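Local coordinates for protein formiminoglutamase (PDB 4MYK) that probably hydrolyses N-formimino-L-glutamate to L-glutamate and formamide, using a manganese centre in an arginase-like alpha/beta fold, at residues 35-40 with 99-104; 58-63 with 86-91; 126-131 with 276-281. The protein carries 1 engineered substitution. All blocks are in the same frame, centred on the assembly; numbering follows the deposited sequence.

Contact 1 of 3, residues 35-40 with 99-104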
loop_
_atom_site.group_PDB
_atom_site.type_symbol
_atom_site.label_atom_id
_atom_site.label_comp_id
_atom_site.label_asym_id
_atom_site.label_seq_id
_atom_site.Cartn_x
_atom_site.Cartn_y
_atom_site.Cartn_z
ATOM N N ILE A 35 29.000 6.674 -2.018
ATOM C CA ILE A 35 29.333 7.654 -3.044
ATOM C C ILE A 35 28.036 8.212 -3.606
ATOM O O ILE A 35 27.154 7.458 -3.991
ATOM C CB ILE A 35 30.159 7.002 -4.199
ATOM C CG1 ILE A 35 31.491 6.452 -3.667
ATOM C CG2 ILE A 35 30.397 7.997 -5.332
ATOM C CD1 ILE A 35 32.073 5.297 -4.486
ATOM N N GLY A 36 27.914 9.529 -3.648
ATOM C CA GLY A 36 26.707 10.144 -4.164
ATOM C C GLY A 36 26.831 10.488 -5.630
ATOM O O GLY A 36 27.883 10.939 -6.084
ATOM N N PHE A 37 25.753 10.264 -6.377
ATOM C CA PHE A 37 25.690 10.677 -7.774
ATOM C C PHE A 37 24.423 11.503 -8.059
ATOM O O PHE A 37 23.420 10.978 -8.569
ATOM C CB PHE A 37 25.812 9.471 -8.717
ATOM C CG PHE A 37 26.229 9.839 -10.120
ATOM C CD1 PHE A 37 27.466 10.426 -10.359
ATOM C CD2 PHE A 37 25.392 9.595 -11.193
ATOM C CE1 PHE A 37 27.849 10.770 -11.635
ATOM C CE2 PHE A 37 25.767 9.930 -12.471
ATOM C CZ PHE A 37 26.998 10.519 -12.695
ATOM N N PRO A 38 24.480 12.813 -7.743
ATOM C CA PRO A 38 23.336 13.724 -7.830
ATOM C C PRO A 38 23.040 14.179 -9.267
ATOM O O PRO A 38 23.170 15.365 -9.569
ATOM C CB PRO A 38 23.783 14.926 -6.983
ATOM C CG PRO A 38 25.246 14.688 -6.628
ATOM C CD PRO A 38 25.724 13.538 -7.443
ATOM N N TYR A 39 22.650 13.248 -10.139
ATOM C CA TYR A 39 22.298 13.580 -11.516
ATOM C C TYR A 39 21.000 12.904 -11.932
ATOM O O TYR A 39 20.735 11.768 -11.562
ATOM C CB TYR A 39 23.437 13.224 -12.476
ATOM C CG TYR A 39 24.707 13.969 -12.149
ATOM C CD1 TYR A 39 24.969 15.213 -12.705
ATOM C CD2 TYR A 39 25.632 13.440 -11.252
ATOM C CE1 TYR A 39 26.131 15.906 -12.382
ATOM C CE2 TYR A 39 26.800 14.123 -10.924
ATOM C CZ TYR A 39 27.043 15.351 -11.490
ATOM O OH TYR A 39 28.197 16.025 -11.165
ATOM N N ASP A 40 20.205 13.619 -12.714
ATOM C CA ASP A 40 18.854 13.203 -13.064
ATOM C C ASP A 40 18.790 12.001 -13.984
ATOM O O ASP A 40 17.905 11.164 -13.852
ATOM C CB ASP A 40 18.123 14.354 -13.772
ATOM C CG ASP A 40 17.318 15.222 -12.824
ATOM O OD1 ASP A 40 16.551 16.068 -13.325
ATOM O OD2 ASP A 40 17.438 15.059 -11.588
ATOM N N GLU A 99 32.858 9.639 -15.792
ATOM C CA GLU A 99 34.232 9.171 -15.727
ATOM C C GLU A 99 34.729 9.163 -14.299
ATOM O O GLU A 99 35.353 8.206 -13.864
ATOM C CB GLU A 99 35.132 10.062 -16.571
ATOM C CG GLU A 99 34.803 10.057 -18.051
ATOM C CD GLU A 99 35.810 10.859 -18.831
ATOM O OE1 GLU A 99 37.012 10.742 -18.517
ATOM O OE2 GLU A 99 35.408 11.617 -19.740
ATOM N N LYS A 100 34.452 10.236 -13.570
ATOM C CA LYS A 100 34.907 10.345 -12.190
ATOM C C LYS A 100 34.191 9.354 -11.278
ATOM O O LYS A 100 34.764 8.881 -10.294
ATOM C CB LYS A 100 34.689 11.757 -11.666
ATOM C CG LYS A 100 35.307 12.837 -12.504
ATOM C CD LYS A 100 35.089 14.155 -11.819
ATOM C CE LYS A 100 35.392 14.013 -10.339
ATOM N NZ LYS A 100 35.657 15.330 -9.687
ATOM N N LEU A 101 32.931 9.064 -11.602
ATOM C CA LEU A 101 32.160 8.043 -10.895
ATOM C C LEU A 101 32.783 6.656 -11.083
ATOM O O LEU A 101 33.121 5.991 -10.117
ATOM C CB LEU A 101 30.690 8.041 -11.350
ATOM C CG LEU A 101 29.842 6.867 -10.835
ATOM C CD1 LEU A 101 29.902 6.791 -9.313
ATOM C CD2 LEU A 101 28.402 6.940 -11.316
ATOM N N GLU A 102 32.946 6.225 -12.327
ATOM C CA GLU A 102 33.595 4.941 -12.592
ATOM C C GLU A 102 34.978 4.841 -11.924
ATOM O O GLU A 102 35.322 3.837 -11.300
ATOM C CB GLU A 102 33.730 4.708 -14.097
ATOM C CG GLU A 102 34.418 3.401 -14.473
ATOM C CD GLU A 102 34.737 3.303 -15.966
ATOM O OE1 GLU A 102 34.036 3.953 -16.775
ATOM O OE2 GLU A 102 35.694 2.574 -16.327
ATOM N N SER A 103 35.774 5.887 -12.065
ATOM C CA SER A 103 37.137 5.849 -11.586
ATOM C C SER A 103 37.152 5.659 -10.076
ATOM O O SER A 103 37.994 4.946 -9.530
ATOM C CB SER A 103 37.853 7.134 -11.991
ATOM O OG SER A 103 39.227 7.078 -11.660
ATOM N N LYS A 104 36.199 6.299 -9.412
ATOM C CA LYS A 104 36.086 6.266 -7.956
ATOM C C LYS A 104 35.628 4.913 -7.434
ATOM O O LYS A 104 36.195 4.386 -6.500
ATOM C CB LYS A 104 35.112 7.348 -7.482
ATOM C CG LYS A 104 34.875 7.353 -5.977
ATOM C CD LYS A 104 36.171 7.499 -5.231
ATOM C CE LYS A 104 35.918 7.894 -3.798
ATOM N NZ LYS A 104 37.161 8.407 -3.161
#
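The contact belongs to the helix-on-sheet packing of the arginase-type alpha/beta fold, and its centre is a CH-pi contact in which a methyl of Leu101 sits over the ring of Phe37. Leu101 CD2 lies 3.7 Å from the centroid of the Phe37 ring and only 9° off its normal, so the methyl meets the middle of the pi cloud and not a rim carbon. Leu101 reaches it with CG anti to the backbone N (chi1 171°), which carries the branched end from the helix down to the sheet. The opposite face of the ring is covered from its own segment: Tyr39 CD2 stands 3.4 Å above the plane of the Phe37 ring. The inverse gamma turn centred on Pro38 folds the chain back to allow this, closed by Tyr39 N to Phe37 O at 2.9 Å, while the Tyr39 hydroxyl bonds to the carbonyl of Ile89.

Helix 94-110 is the connecting helix of a beta-alpha-beta crossover from strand 83-88 to strand 114-119, and it passes over strand 32-37, which lies between those two in the sheet. Accordingly the short axes run nearly antiparallel, at 160°, and approach to 10.3 Å. Two residues before Phe37, on the same face of the strand, Ile35 uses both branches: CG2 meets Leu101 CD1 at 4.2 Å, and CD1 touches Lys104 CG at 3.8 Å. Lys104 suits this border because its methylene chain, bent at chi2, packs on isoleucine while its ammonium group continues outward to a salt bridge with Glu27.

Contact 2 of 3, residues 58-63 with 86-91; sequences AFRFFL and AGDITA
Asp88 OD1 is gripped by both terminal nitrogens of Arg60. The stronger hydrogen bond of this salt bridge runs from Arg60 NH1 to Asp88 OD1 at 2.8 Å, with an N-H...O angle of 154°; the second, from Arg60 NH2 to Asp88 OD1 at 3.3 Å, is weak and more bent. A single oxygen is thus shared, in contrast to the side-on pairing in which each nitrogen takes its own oxygen. The turn of the groups fits this: the oxygen lies at the edge of the guanidinium, near its plane, but the two planes stand 62° apart and NH1 approaches from above the carboxylate.

Arginine has the length this place needs. Its chain is extended from CG to NE, and with CG anti to the carbonyl carbon (chi1 -79°) it spans from helix 55-63 to strand 83-88, an edge strand of the sheet within this chain. There NH2 comes within 3.2 Å of Gly87 C, which is oblique to the guanidinium plane. Glycine fits at Gly87 because its positive phi would press any CB against the preceding carbonyl oxygen. Asp85 ties both parts together, taking Arg60 NE in a second salt bridge through OD2 and Gly87 N through OD1.

Helix 55-63 packs by Leu63 on Ile34, whereas helix 94-110 meets Ile35 and Phe37 on the other face of strand 32-37. With two acids along the strand end around one guanidinium, the positive charge is probably well balanced in this partly solvent-accessible place, and the distribution of its bonds should limit rotation of the group.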
loop_
_atom_site.group_PDB
_atom_site.type_symbol
_atom_site.label_atom_id
_atom_site.label_comp_id
_atom_site.label_asym_id
_atom_site.label_seq_id
_atom_site.Cartn_x
_atom_site.Cartn_y
_atom_site.Cartn_z
ATOM N N ALA A 58 18.597 13.592 0.200
ATOM C CA ALA A 58 17.493 13.041 0.966
ATOM C C ALA A 58 17.889 11.725 1.646
ATOM O O ALA A 58 17.546 11.475 2.793
ATOM C CB ALA A 58 16.301 12.832 0.056
ATOM N N PHE A 59 18.597 10.877 0.915
ATOM C CA PHE A 59 19.157 9.673 1.496
ATOM C C PHE A 59 20.032 10.032 2.699
ATOM O O PHE A 59 19.906 9.417 3.758
ATOM C CB PHE A 59 19.976 8.926 0.453
ATOM C CG PHE A 59 20.535 7.621 0.945
ATOM C CD1 PHE A 59 21.729 7.582 1.647
ATOM C CD2 PHE A 59 19.870 6.435 0.701
ATOM C CE1 PHE A 59 22.236 6.391 2.092
ATOM C CE2 PHE A 59 20.372 5.252 1.151
ATOM C CZ PHE A 59 21.556 5.224 1.843
ATOM N N ARG A 60 20.914 11.026 2.532
ATOM C CA ARG A 60 21.842 11.443 3.597
ATOM C C ARG A 60 21.122 11.980 4.815
ATOM O O ARG A 60 21.563 11.775 5.948
ATOM C CB ARG A 60 22.838 12.497 3.107
ATOM C CG ARG A 60 23.984 11.909 2.319
ATOM C CD ARG A 60 25.082 12.903 2.010
ATOM N NE ARG A 60 26.165 12.222 1.317
ATOM C CZ ARG A 60 26.323 12.225 -0.002
ATOM N NH1 ARG A 60 25.489 12.912 -0.764
ATOM N NH2 ARG A 60 27.325 11.557 -0.553
ATOM N N PHE A 61 20.014 12.672 4.576
ATOM C CA PHE A 61 19.221 13.206 5.667
ATOM C C PHE A 61 18.815 12.092 6.619
ATOM O O PHE A 61 19.039 12.183 7.828
ATOM C CB PHE A 61 17.977 13.925 5.150
ATOM C CG PHE A 61 17.202 14.623 6.230
ATOM C CD1 PHE A 61 16.186 13.968 6.910
ATOM C CD2 PHE A 61 17.501 15.932 6.581
ATOM C CE1 PHE A 61 15.480 14.612 7.905
ATOM C CE2 PHE A 61 16.794 16.574 7.582
ATOM C CZ PHE A 61 15.789 15.914 8.240
ATOM N N PHE A 62 18.226 11.035 6.070
ATOM C CA PHE A 62 17.737 9.942 6.899
ATOM C C PHE A 62 18.864 9.021 7.337
ATOM O O PHE A 62 18.762 8.346 8.357
ATOM C CB PHE A 62 16.562 9.218 6.219
ATOM C CG PHE A 62 15.321 10.070 6.151
ATOM C CD1 PHE A 62 14.447 10.130 7.231
ATOM C CD2 PHE A 62 15.063 10.871 5.042
ATOM C CE1 PHE A 62 13.318 10.949 7.193
ATOM C CE2 PHE A 62 13.944 11.692 4.999
ATOM C CZ PHE A 62 13.072 11.730 6.076
ATOM N N LEU A 63 19.954 9.031 6.581
ATOM C CA LEU A 63 21.143 8.279 6.958
ATOM C C LEU A 63 21.611 8.672 8.354
ATOM O O LEU A 63 22.079 7.823 9.131
ATOM C CB LEU A 63 22.280 8.516 5.961
ATOM C CG LEU A 63 23.585 7.785 6.296
ATOM C CD1 LEU A 63 23.452 6.263 6.142
ATOM C CD2 LEU A 63 24.720 8.312 5.439
ATOM N N ALA A 86 32.084 9.102 1.168
ATOM C CA ALA A 86 33.058 9.782 0.315
ATOM C C ALA A 86 32.512 11.029 -0.397
ATOM O O ALA A 86 33.247 11.713 -1.122
ATOM C CB ALA A 86 33.642 8.813 -0.690
ATOM N N GLY A 87 31.223 11.308 -0.203
ATOM C CA GLY A 87 30.595 12.484 -0.778
ATOM C C GLY A 87 30.019 12.283 -2.167
ATOM O O GLY A 87 29.795 11.156 -2.596
ATOM N N ASP A 88 29.787 13.399 -2.863
ATOM C CA ASP A 88 29.211 13.405 -4.211
ATOM C C ASP A 88 30.278 13.494 -5.297
ATOM O O ASP A 88 31.283 14.185 -5.147
ATOM C CB ASP A 88 28.226 14.574 -4.401
ATOM C CG ASP A 88 26.889 14.344 -3.717
ATOM O OD1 ASP A 88 26.577 13.195 -3.331
ATOM O OD2 ASP A 88 26.142 15.330 -3.578
ATOM N N ILE A 89 30.041 12.782 -6.391
ATOM C CA ILE A 89 30.837 12.929 -7.594
ATOM C C ILE A 89 30.347 14.166 -8.335
ATOM O O ILE A 89 29.223 14.187 -8.832
ATOM C CB ILE A 89 30.684 11.703 -8.515
ATOM C CG1 ILE A 89 31.207 10.445 -7.820
ATOM C CG2 ILE A 89 31.414 11.924 -9.827
ATOM C CD1 ILE A 89 32.652 10.552 -7.362
ATOM N N THR A 90 31.178 15.200 -8.401
ATOM C CA THR A 90 30.785 16.436 -9.071
ATOM C C THR A 90 31.719 16.764 -10.216
ATOM O O THR A 90 32.926 16.565 -10.111
ATOM C CB THR A 90 30.775 17.619 -8.104
ATOM O OG1 THR A 90 31.846 17.462 -7.165
ATOM C CG2 THR A 90 29.439 17.687 -7.363
ATOM N N ALA A 91 31.156 17.278 -11.303
ATOM C CA ALA A 91 31.923 17.525 -12.516
ATOM C C ALA A 91 31.267 18.600 -13.384
ATOM O O ALA A 91 30.049 18.791 -13.340
ATOM C CB ALA A 91 32.082 16.232 -13.300
#

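Contact 3 of 3, residues 126-131 with 276-281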
loop_
_atom_site.group_PDB
_atom_site.type_symbol
_atom_site.label_atom_id
_atom_site.label_comp_id
_atom_site.label_asym_id
_atom_site.label_seq_id
_atom_site.Cartn_x
_atom_site.Cartn_y
_atom_site.Cartn_z
ATOM N N ALA A 126 25.975 2.429 -15.670
ATOM C CA ALA A 126 26.949 2.157 -16.720
ATOM C C ALA A 126 28.387 2.343 -16.208
ATOM O O ALA A 126 29.189 1.411 -16.270
ATOM C CB ALA A 126 26.673 3.004 -17.951
ATOM N N PRO A 127 28.709 3.538 -15.672
ATOM C CA PRO A 127 30.024 3.766 -15.058
ATOM C C PRO A 127 30.346 2.711 -14.006
ATOM O O PRO A 127 31.447 2.166 -13.974
ATOM C CB PRO A 127 29.852 5.124 -14.375
ATOM C CG PRO A 127 28.794 5.809 -15.137
ATOM C CD PRO A 127 27.859 4.745 -15.617
ATOM N N ASN A 128 29.374 2.449 -13.139
ATOM C CA ASN A 128 29.506 1.471 -12.064
ATOM C C ASN A 128 29.862 0.072 -12.555
ATOM O O ASN A 128 30.726 -0.592 -11.994
ATOM C CB ASN A 128 28.209 1.420 -11.254
ATOM C CG ASN A 128 28.000 2.659 -10.417
ATOM O OD1 ASN A 128 28.919 3.449 -10.218
ATOM N ND2 ASN A 128 26.791 2.827 -9.902
ATOM N N GLY A 129 29.180 -0.372 -13.601
ATOM C CA GLY A 129 29.462 -1.657 -14.202
ATOM C C GLY A 129 30.841 -1.742 -14.835
ATOM O O GLY A 129 31.515 -2.767 -14.721
ATOM N N ARG A 130 31.261 -0.677 -15.516
ATOM C CA ARG A 130 32.594 -0.648 -16.121
ATOM C C ARG A 130 33.692 -0.696 -15.058
ATOM O O ARG A 130 34.717 -1.360 -15.239
ATOM C CB ARG A 130 32.757 0.572 -17.027
ATOM C CG ARG A 130 32.000 0.453 -18.339
ATOM C CD ARG A 130 32.340 1.574 -19.299
ATOM N NE ARG A 130 31.976 2.890 -18.780
ATOM C CZ ARG A 130 30.785 3.454 -18.951
ATOM N NH1 ARG A 130 29.836 2.801 -19.614
ATOM N NH2 ARG A 130 30.546 4.665 -18.457
ATOM N N ALA A 131 33.471 0.010 -13.951
ATOM C CA ALA A 131 34.324 -0.124 -12.768
ATOM C C ALA A 131 34.479 -1.592 -12.344
ATOM O O ALA A 131 35.563 -2.013 -11.928
ATOM C CB ALA A 131 33.782 0.725 -11.606
ATOM N N MET A 276 29.528 -4.940 -5.156
ATOM C CA MET A 276 29.123 -3.552 -5.044
ATOM C C MET A 276 27.629 -3.458 -5.241
ATOM O O MET A 276 26.979 -4.416 -5.630
ATOM C CB MET A 276 29.854 -2.644 -6.042
ATOM C CG MET A 276 29.238 -2.589 -7.433
ATOM S SD MET A 276 29.826 -1.201 -8.462
ATOM C CE MET A 276 28.848 0.150 -7.797
ATOM N N MET A 277 27.099 -2.281 -4.965
ATOM C CA MET A 277 25.671 -2.044 -5.019
ATOM C C MET A 277 25.430 -0.608 -5.438
ATOM O O MET A 277 26.171 0.286 -5.040
ATOM C CB MET A 277 25.039 -2.278 -3.642
ATOM C CG MET A 277 23.656 -1.684 -3.518
ATOM S SD MET A 277 22.690 -2.313 -2.155
ATOM C CE MET A 277 21.063 -1.751 -2.665
ATOM N N ASP A 278 24.419 -0.390 -6.272
ATOM C CA ASP A 278 23.938 0.965 -6.491
ATOM C C ASP A 278 22.423 1.006 -6.345
ATOM O O ASP A 278 21.765 -0.034 -6.370
ATOM C CB ASP A 278 24.475 1.607 -7.790
ATOM C CG ASP A 278 23.707 1.193 -9.053
ATOM O OD1 ASP A 278 22.778 0.369 -8.983
ATOM O OD2 ASP A 278 24.050 1.708 -10.140
ATOM N N MET A 279 21.892 2.205 -6.146
ATOM C CA MET A 279 20.478 2.392 -5.857
ATOM C C MET A 279 20.051 3.591 -6.658
ATOM O O MET A 279 20.582 4.678 -6.459
ATOM C CB MET A 279 20.271 2.657 -4.367
ATOM C CG MET A 279 18.824 2.724 -3.922
ATOM S SD MET A 279 18.665 2.974 -2.128
ATOM C CE MET A 279 19.472 1.484 -1.519
ATOM N N SER A 280 19.102 3.388 -7.566
ATOM C CA SER A 280 18.760 4.399 -8.564
ATOM C C SER A 280 17.333 4.888 -8.463
ATOM O O SER A 280 16.468 4.168 -7.987
ATOM C CB SER A 280 18.970 3.840 -9.977
ATOM O OG SER A 280 20.337 3.808 -10.317
ATOM N N GLU A 281 17.117 6.122 -8.928
ATOM C CA GLU A 281 15.786 6.676 -9.210
ATOM C C GLU A 281 15.037 7.307 -8.020
ATOM O O GLU A 281 13.881 7.705 -8.150
ATOM C CB GLU A 281 14.915 5.658 -9.971
ATOM C CG GLU A 281 15.459 5.297 -11.371
ATOM C CD GLU A 281 15.432 6.483 -12.315
ATOM O OE1 GLU A 281 14.568 7.363 -12.116
ATOM O OE2 GLU A 281 16.263 6.539 -13.249
#
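Asn128 of helix 125-135 reaches strand 274-280 with its amide nitrogen, and ND2 donates to Asp278 OD2 across 3.0 Å with an N-H...O angle of 148°. The acceptor lies close to the amide plane, although the bond is somewhat bent, and the donor comes in on the anti side of the carboxylate oxygen, slightly out of its plane. The two flat groups are nevertheless turned 64° against each other. Beside this hydrogen bond there is a packing contact: the Met276 methyl CE rests 3.7 Å from Asn128 CG and equally far from Asn128 CB, while Met276 SD passes 3.7 Å from Asn128 O. Met276 and Asp278 are two apart on the strand and so point to the same face, Met277 between them pointing away, and the bend of the methionine at chi3 (-79°) lays its methyl against the asparagine stem. A flexible thioether is suited to following such an uneven surface.

The next shell fixes these groups. Ser125 OG, at the start of the same helix, is hydrogen-bonded to Asp278 OD2, and Ser234 of strand 231-236 pairs with Asp278 OD1. Val105 of helix 94-110 packs against both Asn128 and Met276, and Phe232 against all three side chains. In the arginase-type alpha/beta fold, helix 125-135 makes the beta-alpha-beta crossover from strand 114-119 to strand 141-145, passing over strands 274-280 and 231-236 between them; the last ends in the manganese ligand Asp236. The Asp278 side chain itself is about 9 Å from a bound manganese ion.

Both oxygens of this buried carboxylate therefore have polar partners, which probably favours its ionised form; the partners named here, an asparagine and two serines, are neutral, so they can probably bind it without adding a charge.

How the contacts relate
From the N terminus, strand 32-37 opens contact 1 and helix 55-63 opens contact 2. Strand 83-88 closes contact 2, and helix 94-110 then closes contact 1, so the smaller loop is nested inside the larger. Helix 125-135 begins contact 3 only afterwards, in series, and strand 274-280 closes that much longer loop. All three reach the same parallel sheet. Contacts 1 and 2 join where the neighbouring strands pair, Gly36 N probably bonding to Gly87 O at 2.7 Å and Gly36 O to Ile89 N at 2.9 Å. Contacts 1 and 3 meet through adjacent helices, by the salt bridge of Glu102 OE1 with Arg130 NE.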